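Local coordinates for protein xyloglucan-specific endo-beta-1,4-glucanase BoGH9A (Bacteroides ovatus, PDB 6DHT) that cleaves the beta-1,4-linked glucan backbone of xyloglucans at internal positions, releasing xyloglucan oligosaccharides, at residues 113-117 / 127-131; 437-441 / 553-557; 483-487 / 509-515; 493-498 / 546-550. One frame throughout, in Å; residues are numbered along the deposited sequence.

Interaction 1 (113-117 / 127-131); sequences KSFYY and QYAGQ. With EDO (1,2-ethanediol), chain G.
This is a contact between the last turn of helix 105-117 and the C-terminal end of the short helix 126-129, two hydrogen bonds over an apolar patch, inside the glycosyl hydrolase family 9 catalytic domain and away from its annotated sites. The backbones stay well apart, Tyr117 and Ala129 being closest at 7.4 Å between CA atoms, so long side chains do the bridging. Residues 113-117 are helical throughout. The second segment is helical through Ala129, and Gly130 then breaks away with phi 68° and psi -144°, a positive phi that suits glycine. Two carbonyls at this helix end are taken up from the first segment. Lys113, with chi1 t and chi2 p, brings its NZ to 2.8 Å from Tyr128 O. One turn later Tyr117, chi1 m, donates its OH to Ala129 O at 2.7 Å. Tyr116, chi1 t, lies beside them and packs with its CZ 3.8 Å from Tyr128 CB and its CE2 4.1 Å from Ala129 CB, the alanine methyl sitting at the ring edge. The same methyl is 3.8 Å from Tyr117 CE1. Lys113 NZ also bonds to O1 of an ethanediol, probably from the crystallisation liquor, at 3.1 Å and to the carbonyls of Ile202 and Asn203. With no acidic partner in this contact, the lysine serves as a donor to backbone carbonyls, and it and Tyr117 OH satisfy consecutive oxygens at the helix end.

Interaction 2 (437-441 / 553-557); sequences WGCLA and WNAAL
Trp437 starts the first segment at phi -60° and psi 115°, and its t chi1 turns the indole to offer a face to Trp553. The result is a T-shaped pair: the edge of Trp553 points at the face of Trp437, six-membered-ring centroids 5.2 Å apart and planes at 75°. Trp437 NE1 donates to Tyr544 O. Gly438 follows as N-cap of helix 439-458, with phi 84° and psi 13°. Its CA lies over the Trp553 six-membered ring in a CH-pi contact, 3.6 Å from the centroid, where a side chain would clash with the indole. The helix begins, and Ala441 points at the partner: CA atoms of Ala441 and Trp553 are 5.0 Å apart, Ala441 CB is 3.6 Å from Trp553 CB and 4.0 Å from Ala556 CB. Trp553, chi1 m and chi2 -9°, lays its indole across Gly438 at the start of the other helix. This indole also touches Glu548, the predicted proton donor, so the aromatic pair borders the active site. The contact joins helices 439-458 and 551-567 of the (alpha/alpha)6 barrel, with Ala556 also touching Met445 and Asn446, Ala555 facing helix 176-192 and Leu557 facing helix 105-117.

Interaction 3 (483-487 / 509-515); sequences CYVTG and PIPGFLV
Five hydrogen bonds tie these two loops together around a single antiparallel beta bridge, in which Val485 and Leu514 form a non-hydrogen-bonded pair with CA atoms 4.4 Å apart; next to it, Gly512 and Phe513 opposite Thr486 have the geometry of a G1 beta bulge. The bonds flanking the bridge are nearly straight: Thr486 N to Phe513 O at 2.9 Å and Val515 N to Tyr484 O at 3.0 Å. Thr486 is the hub. Its carbonyl O accepts from Gly512 N at 2.9 Å, while its side chain, chi1 p, donates from OG1 to Ile510 O at 2.8 Å and accepts from Phe513 N at 3.0 Å. Gly512, position 1 of the bulge, has phi 98° and psi 2°, angles that would jam a CB against the preceding carbonyl. Gly487, also with positive phi, passes Pro511 with CA atoms 4.4 Å apart. CA-H...O contacts accompany the bridge, Val485 CA to Phe513 O at 3.3 Å and Leu514 CA to Tyr484 O at 3.5 Å. At nearest atoms the Val515 side chain is about 6 Å from that of Asp539 and about 7 Å from that of Glu548, so the pairing lies beside the predicted active site. Packing continues into helices 439-458, 105-117 and 551-567. Leu514 CD1 lies 4.1 Å from both Val485 CG2 and Tyr484 CB, and Val515 CG2 comes to 3.9 Å from Tyr484 CD1.

Interaction 4 (493-498 / 546-550); sequences PKHPHH and SNEVA. With IMD (imidazole), chain B.
Most striking here is how tightly Glu548 sits against His497: its OE1 accepts a 2.8 Å hydrogen bond from His497 ND1 and also lies 2.9 Å from His497 O, an unbonded approach of two acceptors. His497 is the centre of an inverse gamma turn (phi -78°, psi 87°); its CA-to-CB bond points toward the other segment, and chi1 is t. The segments run parallel, Pro496, His497 and His498 opposite Asn547, Glu548 and Val549, with CA atoms 5.3, 4.6 and 6.4 Å apart in turn. His497 N donates to Asn547 O at 2.8 Å; Asn547 ND2 makes a weak bond to His495 O at 2.9 Å and a bond to Asp539, while its OD1 bonds to Tyr537 OH. Val549 packs its CG1 4.1 Å from Pro496 CB and sets CG2 over the His498 ring, 3.4 Å from CD2. Both His497 and Glu548 are predicted active-site residues. The carboxyl of the predicted proton donor accepts on both oxygens here: OE1 is held by the histidine, and Glu548 OE2 takes N1 of an imidazole, probably from the crystallisation liquor, at 2.7 Å.

How the interactions relate
Along the chain, interactions 3 and 4 cross and lie nested within the loop closed by interaction 2, while interaction 1 precedes them all. The two crossing contacts have centres 8 Å apart. Asn554 joins interaction 2 to interaction 3, its ND2 2.7 Å from Gly512 O and its OD1 2.9 Å from Leu514 N, both probable hydrogen bonds. Interaction 2 meets interaction 4 where Trp553 CZ3 is 3.3 Å from Glu548 O; the side chains of Glu548 and Asp171, the predicted nucleophile, are about 5 Å apart at nearest atoms. Interaction 1 touches interactions 2 and 3, with Phe115 CZ 3.9 Å from Ala555 N and Tyr117 CG 3.3 Å from Ile510 CG2.

Interaction 1 (113-117 / 127-131)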
loop_
_atom_site.group_PDB
_atom_site.type_symbol
_atom_site.label_atom_id
_atom_site.label_comp_id
_atom_site.label_asym_id
_atom_site.label_seq_id
_atom_site.Cartn_x
_atom_site.Cartn_y
_atom_site.Cartn_z
ATOM N N LYS A 113 0.906 -11.316 1.953
ATOM C CA LYS A 113 1.338 -12.179 3.040
ATOM C C LYS A 113 2.132 -11.397 4.093
ATOM O O LYS A 113 2.218 -11.826 5.250
ATOM C CB LYS A 113 2.155 -13.334 2.463
ATOM C CG LYS A 113 2.595 -14.419 3.410
ATOM C CD LYS A 113 1.459 -15.112 4.130
ATOM C CE LYS A 113 1.988 -16.330 4.908
ATOM N NZ LYS A 113 2.458 -17.449 4.046
ATOM N N SER A 114 2.707 -10.254 3.719
ATOM C CA SER A 114 3.416 -9.422 4.688
ATOM C C SER A 114 2.519 -9.048 5.863
ATOM O O SER A 114 2.999 -8.928 7.007
ATOM C CB SER A 114 3.941 -8.150 4.019
ATOM O OG SER A 114 2.909 -7.203 3.750
ATOM N N PHE A 115 1.227 -8.853 5.602
ATOM C CA PHE A 115 0.280 -8.486 6.637
ATOM C C PHE A 115 0.138 -9.600 7.681
ATOM O O PHE A 115 0.016 -9.327 8.888
ATOM C CB PHE A 115 -1.076 -8.140 6.026
ATOM C CG PHE A 115 -1.066 -6.839 5.270
ATOM C CD1 PHE A 115 -0.665 -6.784 3.943
ATOM C CD2 PHE A 115 -1.442 -5.655 5.909
ATOM C CE1 PHE A 115 -0.614 -5.558 3.272
ATOM C CE2 PHE A 115 -1.404 -4.449 5.233
ATOM C CZ PHE A 115 -0.975 -4.407 3.922
ATOM N N TYR A 116 0.164 -10.851 7.219
ATOM C CA TYR A 116 0.150 -11.993 8.120
ATOM C C TYR A 116 1.329 -11.931 9.107
ATOM O O TYR A 116 1.154 -12.100 10.309
ATOM C CB TYR A 116 0.113 -13.314 7.337
ATOM C CG TYR A 116 0.492 -14.502 8.199
ATOM C CD1 TYR A 116 -0.428 -15.097 9.055
ATOM C CD2 TYR A 116 1.776 -15.018 8.158
ATOM C CE1 TYR A 116 -0.062 -16.167 9.855
ATOM C CE2 TYR A 116 2.140 -16.093 8.948
ATOM C CZ TYR A 116 1.211 -16.666 9.787
ATOM O OH TYR A 116 1.555 -17.737 10.591
ATOM N N TYR A 117 2.528 -11.625 8.601
ATOM C CA TYR A 117 3.682 -11.501 9.468
ATOM C C TYR A 117 3.530 -10.352 10.485
ATOM O O TYR A 117 4.101 -10.401 11.580
ATOM C CB TYR A 117 4.951 -11.318 8.645
ATOM C CG TYR A 117 5.365 -12.563 7.905
ATOM C CD1 TYR A 117 5.925 -13.644 8.586
ATOM C CD2 TYR A 117 5.239 -12.653 6.525
ATOM C CE1 TYR A 117 6.338 -14.768 7.916
ATOM C CE2 TYR A 117 5.627 -13.784 5.857
ATOM C CZ TYR A 117 6.184 -14.840 6.565
ATOM O OH TYR A 117 6.588 -15.959 5.859
ATOM N N GLN A 127 4.348 -23.565 9.683
ATOM C CA GLN A 127 3.513 -24.058 8.607
ATOM C C GLN A 127 3.168 -22.957 7.593
ATOM O O GLN A 127 3.198 -23.176 6.402
ATOM C CB GLN A 127 2.215 -24.628 9.198
ATOM C CG GLN A 127 1.391 -25.391 8.213
ATOM C CD GLN A 127 0.001 -25.692 8.736
ATOM O OE1 GLN A 127 -0.202 -25.871 9.942
ATOM N NE2 GLN A 127 -0.971 -25.734 7.828
ATOM N N TYR A 128 2.825 -21.777 8.100
ATOM C CA TYR A 128 2.433 -20.653 7.255
ATOM C C TYR A 128 3.593 -19.672 7.064
ATOM O O TYR A 128 3.691 -19.024 6.010
ATOM C CB TYR A 128 1.277 -19.916 7.897
ATOM C CG TYR A 128 0.185 -20.857 8.358
ATOM C CD1 TYR A 128 -0.615 -21.506 7.431
ATOM C CD2 TYR A 128 -0.023 -21.113 9.714
ATOM C CE1 TYR A 128 -1.601 -22.376 7.837
ATOM C CE2 TYR A 128 -1.026 -21.982 10.125
ATOM C CZ TYR A 128 -1.795 -22.603 9.179
ATOM O OH TYR A 128 -2.795 -23.471 9.557
ATOM N N ALA A 129 4.485 -19.607 8.059
ATOM C CA ALA A 129 5.477 -18.533 8.160
ATOM C C ALA A 129 6.817 -18.880 7.560
ATOM O O ALA A 129 7.611 -17.989 7.273
ATOM C CB ALA A 129 5.661 -18.136 9.615
ATOM N N GLY A 130 7.096 -20.164 7.380
ATOM C CA GLY A 130 8.436 -20.558 6.960
ATOM C C GLY A 130 9.442 -20.285 8.070
ATOM O O GLY A 130 9.127 -20.420 9.258
ATOM N N GLN A 131 10.653 -19.878 7.707
ATOM C CA GLN A 131 11.684 -19.703 8.726
ATOM C C GLN A 131 11.407 -18.532 9.673
ATOM O O GLN A 131 11.998 -18.458 10.748
ATOM C CB GLN A 131 13.070 -19.547 8.099
ATOM C CG GLN A 131 13.258 -18.307 7.271
ATOM C CD GLN A 131 14.668 -18.212 6.700
ATOM O OE1 GLN A 131 15.635 -18.611 7.339
ATOM N NE2 GLN A 131 14.782 -17.706 5.486
HETATM C C1 EDO G . 3.239 -17.441 0.196
HETATM O O1 EDO G . 4.034 -17.504 1.394
HETATM C C2 EDO G . 2.964 -15.981 -0.158
HETATM O O2 EDO G . 4.188 -15.275 -0.450
#

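Interaction 2 (437-441 / 553-557)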
loop_
_atom_site.group_PDB
_atom_site.type_symbol
_atom_site.label_atom_id
_atom_site.label_comp_id
_atom_site.label_asym_id
_atom_site.label_seq_id
_atom_site.Cartn_x
_atom_site.Cartn_y
_atom_site.Cartn_z
ATOM N N TRP A 437 9.909 10.744 2.218
ATOM C CA TRP A 437 9.642 9.603 3.085
ATOM C C TRP A 437 8.499 8.793 2.545
ATOM O O TRP A 437 7.374 9.274 2.467
ATOM C CB TRP A 437 9.293 10.067 4.494
ATOM C CG TRP A 437 9.298 9.015 5.555
ATOM C CD1 TRP A 437 10.357 8.210 5.931
ATOM C CD2 TRP A 437 8.228 8.702 6.443
ATOM N NE1 TRP A 437 9.989 7.414 6.976
ATOM C CE2 TRP A 437 8.691 7.691 7.318
ATOM C CE3 TRP A 437 6.905 9.148 6.565
ATOM C CZ2 TRP A 437 7.890 7.144 8.309
ATOM C CZ3 TRP A 437 6.112 8.601 7.558
ATOM C CH2 TRP A 437 6.604 7.610 8.417
ATOM N N GLY A 438 8.788 7.562 2.149
ATOM C CA GLY A 438 7.725 6.665 1.714
ATOM C C GLY A 438 7.344 6.854 0.264
ATOM O O GLY A 438 6.325 6.326 -0.190
ATOM N N CYS A 439 8.154 7.586 -0.495
ATOM C CA CYS A 439 7.764 7.961 -1.855
ATOM C C CYS A 439 7.489 6.791 -2.781
ATOM O O CYS A 439 6.712 6.922 -3.715
ATOM C CB CYS A 439 8.822 8.845 -2.506
ATOM S SG CYS A 439 10.485 8.105 -2.643
ATOM N N LEU A 440 8.124 5.650 -2.572
ATOM C CA LEU A 440 7.943 4.554 -3.527
ATOM C C LEU A 440 6.515 4.051 -3.475
ATOM O O LEU A 440 5.973 3.654 -4.506
ATOM C CB LEU A 440 8.908 3.413 -3.281
ATOM C CG LEU A 440 10.382 3.794 -3.490
ATOM C CD1 LEU A 440 11.231 2.561 -3.228
ATOM C CD2 LEU A 440 10.688 4.335 -4.868
ATOM N N ALA A 441 5.908 4.086 -2.292
ATOM C CA ALA A 441 4.497 3.716 -2.168
ATOM C C ALA A 441 3.606 4.919 -2.454
ATOM O O ALA A 441 2.668 4.830 -3.269
ATOM C CB ALA A 441 4.207 3.178 -0.790
ATOM N N TRP A 553 2.232 1.343 3.035
ATOM C CA TRP A 553 3.133 1.221 1.902
ATOM C C TRP A 553 2.929 -0.141 1.243
ATOM O O TRP A 553 2.866 -0.233 0.019
ATOM C CB TRP A 553 4.590 1.434 2.354
ATOM C CG TRP A 553 4.818 2.820 2.867
ATOM C CD1 TRP A 553 3.958 3.853 2.803
ATOM C CD2 TRP A 553 5.996 3.322 3.525
ATOM N NE1 TRP A 553 4.505 4.959 3.369
ATOM C CE2 TRP A 553 5.752 4.661 3.836
ATOM C CE3 TRP A 553 7.220 2.760 3.880
ATOM C CZ2 TRP A 553 6.693 5.474 4.474
ATOM C CZ3 TRP A 553 8.157 3.562 4.519
ATOM C CH2 TRP A 553 7.883 4.899 4.811
ATOM N N ASN A 554 2.758 -1.189 2.035
ATOM C CA ASN A 554 2.430 -2.484 1.464
ATOM C C ASN A 554 1.024 -2.542 0.872
ATOM O O ASN A 554 0.786 -3.321 -0.061
ATOM C CB ASN A 554 2.674 -3.615 2.440
ATOM C CG ASN A 554 3.944 -4.329 2.123
ATOM O OD1 ASN A 554 5.018 -3.717 2.131
ATOM N ND2 ASN A 554 3.851 -5.590 1.758
ATOM N N ALA A 555 0.096 -1.716 1.377
ATOM C CA ALA A 555 -1.246 -1.685 0.804
ATOM C C ALA A 555 -1.155 -1.206 -0.629
ATOM O O ALA A 555 -1.821 -1.735 -1.512
ATOM C CB ALA A 555 -2.151 -0.780 1.609
ATOM N N ALA A 556 -0.314 -0.199 -0.858
ATOM C CA ALA A 556 -0.081 0.316 -2.209
ATOM C C ALA A 556 0.514 -0.751 -3.108
ATOM O O ALA A 556 0.134 -0.909 -4.265
ATOM C CB ALA A 556 0.825 1.533 -2.166
ATOM N N LEU A 557 1.500 -1.468 -2.585
ATOM C CA LEU A 557 2.101 -2.565 -3.355
ATOM C C LEU A 557 1.104 -3.661 -3.676
ATOM O O LEU A 557 1.053 -4.135 -4.806
ATOM C CB LEU A 557 3.275 -3.140 -2.569
ATOM C CG LEU A 557 4.030 -4.294 -3.211
ATOM C CD1 LEU A 557 4.655 -3.867 -4.549
ATOM C CD2 LEU A 557 5.079 -4.847 -2.265
#

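Interaction 3 (483-487 / 509-515)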
loop_
_atom_site.group_PDB
_atom_site.type_symbol
_atom_site.label_atom_id
_atom_site.label_comp_id
_atom_site.label_asym_id
_atom_site.label_seq_id
_atom_site.Cartn_x
_atom_site.Cartn_y
_atom_site.Cartn_z
ATOM N N CYS A 483 15.798 -3.715 -6.248
ATOM C CA CYS A 483 14.395 -4.080 -6.193
ATOM C C CYS A 483 14.004 -3.790 -4.764
ATOM O O CYS A 483 14.528 -4.422 -3.849
ATOM C CB CYS A 483 14.235 -5.550 -6.492
ATOM S SG CYS A 483 12.596 -6.197 -6.131
ATOM N N TYR A 484 13.127 -2.814 -4.567
ATOM C CA TYR A 484 12.870 -2.249 -3.244
ATOM C C TYR A 484 11.861 -3.025 -2.386
ATOM O O TYR A 484 11.275 -2.481 -1.472
ATOM C CB TYR A 484 12.414 -0.788 -3.373
ATOM C CG TYR A 484 13.460 0.220 -3.830
ATOM C CD1 TYR A 484 14.435 0.665 -2.948
ATOM C CD2 TYR A 484 13.406 0.779 -5.083
ATOM C CE1 TYR A 484 15.332 1.628 -3.327
ATOM C CE2 TYR A 484 14.314 1.751 -5.492
ATOM C CZ TYR A 484 15.280 2.161 -4.599
ATOM O OH TYR A 484 16.192 3.141 -4.982
ATOM N N VAL A 485 11.709 -4.311 -2.664
ATOM C CA VAL A 485 10.789 -5.165 -1.928
ATOM C C VAL A 485 11.601 -6.301 -1.315
ATOM O O VAL A 485 12.301 -7.029 -2.030
ATOM C CB VAL A 485 9.726 -5.775 -2.849
ATOM C CG1 VAL A 485 8.763 -6.618 -2.024
ATOM C CG2 VAL A 485 8.930 -4.683 -3.558
ATOM N N THR A 486 11.497 -6.478 -0.011
ATOM C CA THR A 486 12.278 -7.512 0.669
ATOM C C THR A 486 11.964 -8.900 0.136
ATOM O O THR A 486 10.811 -9.229 -0.158
ATOM C CB THR A 486 12.075 -7.501 2.202
ATOM O OG1 THR A 486 10.707 -7.739 2.516
ATOM C CG2 THR A 486 12.466 -6.171 2.815
ATOM N N GLY A 487 12.995 -9.723 -0.009
ATOM C CA GLY A 487 12.800 -11.112 -0.372
ATOM C C GLY A 487 12.584 -11.395 -1.843
ATOM O O GLY A 487 12.423 -12.557 -2.217
ATOM N N PRO A 509 15.599 -10.814 5.850
ATOM C CA PRO A 509 14.419 -10.119 6.369
ATOM C C PRO A 509 13.109 -10.848 6.044
ATOM O O PRO A 509 13.051 -11.668 5.123
ATOM C CB PRO A 509 14.453 -8.790 5.618
ATOM C CG PRO A 509 15.123 -9.101 4.339
ATOM C CD PRO A 509 16.200 -10.095 4.712
ATOM N N ILE A 510 12.056 -10.528 6.790
ATOM C CA ILE A 510 10.731 -11.052 6.473
ATOM C C ILE A 510 10.414 -10.547 5.060
ATOM O O ILE A 510 10.598 -9.361 4.749
ATOM C CB ILE A 510 9.688 -10.608 7.502
ATOM C CG1 ILE A 510 10.093 -11.137 8.893
ATOM C CG2 ILE A 510 8.286 -11.133 7.102
ATOM C CD1 ILE A 510 9.222 -10.670 10.041
ATOM N N PRO A 511 9.938 -11.439 4.178
ATOM C CA PRO A 511 9.756 -11.050 2.774
ATOM C C PRO A 511 8.440 -10.303 2.507
ATOM O O PRO A 511 7.495 -10.371 3.278
ATOM C CB PRO A 511 9.725 -12.404 2.035
ATOM C CG PRO A 511 9.148 -13.340 3.040
ATOM C CD PRO A 511 9.732 -12.883 4.384
ATOM N N GLY A 512 8.434 -9.571 1.393
ATOM C CA GLY A 512 7.228 -8.953 0.859
ATOM C C GLY A 512 7.015 -7.490 1.182
ATOM O O GLY A 512 5.984 -6.942 0.777
ATOM N N PHE A 513 7.944 -6.842 1.889
ATOM C CA PHE A 513 7.776 -5.453 2.293
ATOM C C PHE A 513 8.423 -4.466 1.349
ATOM O O PHE A 513 9.595 -4.587 1.045
ATOM C CB PHE A 513 8.371 -5.234 3.686
ATOM C CG PHE A 513 7.603 -5.917 4.786
ATOM C CD1 PHE A 513 7.840 -7.231 5.109
ATOM C CD2 PHE A 513 6.645 -5.231 5.506
ATOM C CE1 PHE A 513 7.085 -7.861 6.141
ATOM C CE2 PHE A 513 5.905 -5.838 6.540
ATOM C CZ PHE A 513 6.147 -7.148 6.860
ATOM N N LEU A 514 7.658 -3.463 0.920
ATOM C CA LEU A 514 8.157 -2.337 0.153
ATOM C C LEU A 514 8.798 -1.335 1.104
ATOM O O LEU A 514 8.124 -0.802 2.000
ATOM C CB LEU A 514 7.003 -1.647 -0.577
ATOM C CG LEU A 514 7.397 -0.423 -1.416
ATOM C CD1 LEU A 514 8.454 -0.722 -2.447
ATOM C CD2 LEU A 514 6.143 0.098 -2.101
ATOM N N VAL A 515 10.076 -1.070 0.926
ATOM C CA VAL A 515 10.697 -0.063 1.779
ATOM C C VAL A 515 10.373 1.344 1.270
ATOM O O VAL A 515 10.011 1.532 0.114
ATOM C CB VAL A 515 12.246 -0.274 1.921
ATOM C CG1 VAL A 515 12.528 -1.641 2.505
ATOM C CG2 VAL A 515 12.953 -0.109 0.589
#

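Interaction 4 (493-498 / 546-550)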
loop_
_atom_site.group_PDB
_atom_site.type_symbol
_atom_site.label_atom_id
_atom_site.label_comp_id
_atom_site.label_asym_id
_atom_site.label_seq_id
_atom_site.Cartn_x
_atom_site.Cartn_y
_atom_site.Cartn_z
ATOM N N PRO A 493 16.451 -5.122 -0.392
ATOM C CA PRO A 493 16.901 -4.718 0.950
ATOM C C PRO A 493 17.070 -5.902 1.897
ATOM O O PRO A 493 16.169 -6.717 2.068
ATOM C CB PRO A 493 15.802 -3.777 1.434
ATOM C CG PRO A 493 15.049 -3.381 0.173
ATOM C CD PRO A 493 15.115 -4.572 -0.698
ATOM N N LYS A 494 18.241 -5.994 2.520
ATOM C CA LYS A 494 18.522 -7.054 3.481
ATOM C C LYS A 494 18.500 -6.546 4.934
ATOM O O LYS A 494 18.558 -7.347 5.887
ATOM C CB LYS A 494 19.907 -7.625 3.160
ATOM C CG LYS A 494 20.016 -8.317 1.816
ATOM C CD LYS A 494 19.203 -9.606 1.786
ATOM C CE LYS A 494 19.118 -10.197 0.384
ATOM N NZ LYS A 494 20.399 -10.779 -0.089
ATOM N N HIS A 495 18.354 -5.230 5.105
ATOM C CA HIS A 495 18.457 -4.589 6.427
ATOM C C HIS A 495 17.353 -3.578 6.706
ATOM O O HIS A 495 17.611 -2.462 7.114
ATOM C CB HIS A 495 19.838 -3.914 6.540
ATOM C CG HIS A 495 20.962 -4.883 6.392
ATOM N ND1 HIS A 495 21.291 -5.785 7.384
ATOM C CD2 HIS A 495 21.765 -5.160 5.344
ATOM C CE1 HIS A 495 22.280 -6.551 6.957
ATOM N NE2 HIS A 495 22.604 -6.180 5.732
ATOM N N PRO A 496 16.093 -3.955 6.463
ATOM C CA PRO A 496 15.032 -2.973 6.667
ATOM C C PRO A 496 14.919 -2.457 8.089
ATOM O O PRO A 496 15.229 -3.162 9.047
ATOM C CB PRO A 496 13.754 -3.749 6.273
ATOM C CG PRO A 496 14.131 -5.180 6.521
ATOM C CD PRO A 496 15.564 -5.282 6.114
ATOM N N HIS A 497 14.430 -1.233 8.211
ATOM C CA HIS A 497 14.093 -0.643 9.476
ATOM C C HIS A 497 12.769 -1.237 9.892
ATOM O O HIS A 497 11.696 -0.689 9.604
ATOM C CB HIS A 497 14.023 0.880 9.325
ATOM C CG HIS A 497 13.611 1.608 10.570
ATOM N ND1 HIS A 497 12.295 1.819 10.913
ATOM C CD2 HIS A 497 14.345 2.195 11.549
ATOM C CE1 HIS A 497 12.232 2.469 12.063
ATOM N NE2 HIS A 497 13.471 2.718 12.463
ATOM N N HIS A 498 12.855 -2.380 10.559
ATOM C CA HIS A 498 11.680 -3.208 10.852
ATOM C C HIS A 498 12.008 -3.968 12.116
ATOM O O HIS A 498 12.852 -4.863 12.096
ATOM C CB HIS A 498 11.481 -4.194 9.689
ATOM C CG HIS A 498 10.224 -5.000 9.758
ATOM N ND1 HIS A 498 10.116 -6.253 9.177
ATOM C CD2 HIS A 498 9.001 -4.714 10.257
ATOM C CE1 HIS A 498 8.883 -6.702 9.343
ATOM N NE2 HIS A 498 8.187 -5.791 9.998
ATOM N N SER A 546 14.771 6.150 4.969
ATOM C CA SER A 546 14.769 5.542 3.622
ATOM C C SER A 546 14.435 4.056 3.558
ATOM O O SER A 546 14.157 3.544 2.448
ATOM C CB SER A 546 16.121 5.773 2.902
ATOM O OG SER A 546 17.149 4.868 3.330
ATOM N N ASN A 547 14.468 3.366 4.692
ATOM C CA ASN A 547 14.375 1.898 4.690
ATOM C C ASN A 547 13.297 1.356 5.643
ATOM O O ASN A 547 13.352 0.206 6.042
ATOM C CB ASN A 547 15.756 1.281 5.023
ATOM C CG ASN A 547 16.025 0.008 4.271
ATOM O OD1 ASN A 547 15.533 -0.191 3.145
ATOM N ND2 ASN A 547 16.895 -0.840 4.826
ATOM N N GLU A 548 12.341 2.204 6.012
ATOM C CA GLU A 548 11.199 1.829 6.841
ATOM C C GLU A 548 10.200 0.979 6.025
ATOM O O GLU A 548 10.208 1.014 4.797
ATOM C CB GLU A 548 10.529 3.114 7.366
ATOM C CG GLU A 548 9.135 3.040 7.960
ATOM C CD GLU A 548 9.020 2.393 9.312
ATOM O OE1 GLU A 548 9.852 1.532 9.676
ATOM O OE2 GLU A 548 7.991 2.677 9.967
ATOM N N VAL A 549 9.425 0.170 6.734
ATOM C CA VAL A 549 8.336 -0.591 6.100
ATOM C C VAL A 549 7.052 -0.221 6.820
ATOM O O VAL A 549 7.062 0.243 7.950
ATOM C CB VAL A 549 8.595 -2.122 6.176
ATOM C CG1 VAL A 549 9.893 -2.476 5.457
ATOM C CG2 VAL A 549 8.609 -2.614 7.642
ATOM N N ALA A 550 5.909 -0.385 6.165
ATOM C CA ALA A 550 4.637 0.035 6.746
ATOM C C ALA A 550 3.439 -0.581 6.050
ATOM O O ALA A 550 3.476 -0.800 4.832
ATOM C CB ALA A 550 4.509 1.534 6.685
HETATM N N1 IMD B . 5.966 4.071 8.899
HETATM C C2 IMD B . 4.786 4.291 9.521
HETATM N N3 IMD B . 3.947 4.861 8.623
HETATM C C4 IMD B . 4.605 5.014 7.453
HETATM C C5 IMD B . 5.885 4.513 7.628
#